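Local coordinates for protein particle-associated glycoside hydrolase (Acinetobacter phage Fri1, PDB 6C72) that probably hydrolyses the capsular polysaccharide of Acinetobacter baumannii as a trimeric phage tailspike depolymerase, degrading the host capsule during virus entry, at residues 526-531 with 575-580. Sequence-based numbering, arbitrary orientation.
Sequences SKAYVE and NTFIVK. With ZN (zinc ion), chain L.
Ser526 covers one face of the Phe577 ring, its CB 3.3 Å from CZ at the ring tip and its OG 4.1 Å above the plane, over the ring centre. The methyl of Ala528 meets the ring at its edge instead, CB lying 3.9 Å from CE2. Ser526, just before strand 528-536, and Ala528, at its start, are small enough to receive an aromatic from strand 576-585. Strand 509-517 runs between these two in the antiparallel sheet but ends at this level, and the segments meet past its end. The far rim of the long, flat Phe577 side chain, CZ and CE2, does the touching.

Ser526 adds a polar link. With chi1 at 47°, OG sits between its backbone N and carbonyl carbon and donates a 2.8 Å hydrogen bond to Thr576 O, approaching from above the carbonyl plane. Just before Thr576, Asn575 turns away and binds zinc through OD1 at 2.1 Å, leaving ND2 to bond Asn494 OD1. Asp519 also binds this zinc and accepts a hydrogen bond from Thr576 N through OD2; Thr521 and Ser573 complete the protein ligands. One small serine thus gives carbon to an aromatic face and a hydroxyl to the strand carbonyl next to a zinc ligand.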
loop_
_atom_site.group_PDB
_atom_site.type_symbol
_atom_site.label_atom_id
_atom_site.label_comp_id
_atom_site.label_asym_id
_atom_site.label_seq_id
_atom_site.Cartn_x
_atom_site.Cartn_y
_atom_site.Cartn_z
ATOM N N SER A 526 57.280 -19.651 -11.179
ATOM C CA SER A 526 57.052 -20.274 -12.468
ATOM C C SER A 526 57.048 -19.243 -13.590
ATOM O O SER A 526 56.637 -18.097 -13.404
ATOM C CB SER A 526 55.741 -21.046 -12.434
ATOM O OG SER A 526 54.732 -20.263 -11.873
ATOM N N LYS A 527 57.557 -19.648 -14.747
ATOM C CA LYS A 527 57.531 -18.819 -15.948
ATOM C C LYS A 527 57.158 -19.714 -17.115
ATOM O O LYS A 527 57.961 -20.550 -17.543
ATOM C CB LYS A 527 58.868 -18.126 -16.214
ATOM C CG LYS A 527 59.139 -16.895 -15.370
ATOM C CD LYS A 527 60.052 -17.250 -14.241
ATOM C CE LYS A 527 60.361 -16.058 -13.343
ATOM N NZ LYS A 527 61.177 -16.625 -12.215
ATOM N N ALA A 528 55.961 -19.512 -17.651
ATOM C CA ALA A 528 55.486 -20.342 -18.741
ATOM C C ALA A 528 54.296 -19.660 -19.384
ATOM O O ALA A 528 53.532 -18.957 -18.721
ATOM C CB ALA A 528 55.085 -21.744 -18.258
ATOM N N TYR A 529 54.188 -19.837 -20.697
ATOM C CA TYR A 529 52.969 -19.530 -21.439
ATOM C C TYR A 529 52.910 -20.567 -22.559
ATOM O O TYR A 529 53.631 -20.458 -23.563
ATOM C CB TYR A 529 52.949 -18.104 -21.971
ATOM C CG TYR A 529 51.568 -17.671 -22.410
ATOM C CD1 TYR A 529 50.967 -18.240 -23.532
ATOM C CD2 TYR A 529 50.883 -16.657 -21.740
ATOM C CE1 TYR A 529 49.699 -17.853 -23.948
ATOM C CE2 TYR A 529 49.617 -16.243 -22.157
ATOM C CZ TYR A 529 49.029 -16.848 -23.264
ATOM O OH TYR A 529 47.773 -16.456 -23.689
ATOM N N VAL A 530 52.109 -21.599 -22.342
ATOM C CA VAL A 530 52.057 -22.773 -23.198
ATOM C C VAL A 530 50.629 -22.941 -23.681
ATOM O O VAL A 530 49.689 -22.861 -22.880
ATOM C CB VAL A 530 52.537 -24.026 -22.442
ATOM C CG1 VAL A 530 52.302 -25.287 -23.258
ATOM C CG2 VAL A 530 53.997 -23.874 -22.071
ATOM N N GLU A 531 50.460 -23.138 -24.983
ATOM C CA GLU A 531 49.156 -23.413 -25.565
ATOM C C GLU A 531 49.119 -24.859 -26.044
ATOM O O GLU A 531 49.995 -25.294 -26.797
ATOM C CB GLU A 531 48.847 -22.438 -26.704
ATOM C CG GLU A 531 48.634 -21.004 -26.225
ATOM C CD GLU A 531 48.477 -19.995 -27.357
ATOM O OE1 GLU A 531 48.958 -20.256 -28.485
ATOM O OE2 GLU A 531 47.842 -18.941 -27.128
ATOM N N ASN A 575 55.744 -23.467 -8.847
ATOM C CA ASN A 575 54.648 -24.407 -8.664
ATOM C C ASN A 575 53.263 -23.876 -9.011
ATOM O O ASN A 575 52.351 -24.689 -9.195
ATOM C CB ASN A 575 54.609 -24.903 -7.211
ATOM C CG ASN A 575 54.498 -23.772 -6.237
ATOM O OD1 ASN A 575 55.193 -22.767 -6.374
ATOM N ND2 ASN A 575 53.565 -23.881 -5.298
ATOM N N THR A 576 53.051 -22.563 -9.041
ATOM C CA THR A 576 51.709 -22.024 -9.221
ATOM C C THR A 576 51.439 -21.736 -10.692
ATOM O O THR A 576 52.057 -20.843 -11.279
ATOM C CB THR A 576 51.504 -20.763 -8.388
ATOM O OG1 THR A 576 51.801 -21.046 -7.016
ATOM C CG2 THR A 576 50.075 -20.304 -8.508
ATOM N N PHE A 577 50.473 -22.443 -11.265
ATOM C CA PHE A 577 50.116 -22.270 -12.661
ATOM C C PHE A 577 48.618 -22.044 -12.794
ATOM O O PHE A 577 47.829 -22.593 -12.023
ATOM C CB PHE A 577 50.552 -23.491 -13.483
ATOM C CG PHE A 577 52.049 -23.649 -13.588
ATOM C CD1 PHE A 577 52.771 -24.287 -12.575
ATOM C CD2 PHE A 577 52.735 -23.160 -14.696
ATOM C CE1 PHE A 577 54.147 -24.427 -12.668
ATOM C CE2 PHE A 577 54.104 -23.301 -14.808
ATOM C CZ PHE A 577 54.816 -23.943 -13.795
ATOM N N ILE A 578 48.232 -21.203 -13.745
ATOM C CA ILE A 578 46.834 -21.001 -14.099
ATOM C C ILE A 578 46.562 -21.767 -15.387
ATOM O O ILE A 578 47.353 -21.696 -16.341
ATOM C CB ILE A 578 46.507 -19.512 -14.274
ATOM C CG1 ILE A 578 46.915 -18.684 -13.034
ATOM C CG2 ILE A 578 45.039 -19.353 -14.628
ATOM C CD1 ILE A 578 46.156 -18.995 -11.722
ATOM N N VAL A 579 45.449 -22.493 -15.432
ATOM C CA VAL A 579 45.091 -23.303 -16.593
ATOM C C VAL A 579 43.710 -22.866 -17.078
ATOM O O VAL A 579 42.716 -22.966 -16.342
ATOM C CB VAL A 579 45.119 -24.803 -16.261
ATOM C CG1 VAL A 579 44.729 -25.628 -17.464
ATOM C CG2 VAL A 579 46.498 -25.201 -15.750
ATOM N N LYS A 580 43.651 -22.354 -18.300
ATOM C CA LYS A 580 42.402 -21.919 -18.909
ATOM C C LYS A 580 42.090 -22.821 -20.097
ATOM O O LYS A 580 42.987 -23.139 -20.887
ATOM C CB LYS A 580 42.492 -20.455 -19.336
ATOM C CG LYS A 580 41.248 -19.898 -20.026
ATOM C CD LYS A 580 41.427 -18.400 -20.265
ATOM C CE LYS A 580 40.190 -17.743 -20.864
ATOM N NZ LYS A 580 39.973 -18.102 -22.308
HETATM ZN ZN ZN L . 55.654 -20.810 -5.704
HETATM O O HOH W 1 54.056 -20.442 -4.076
#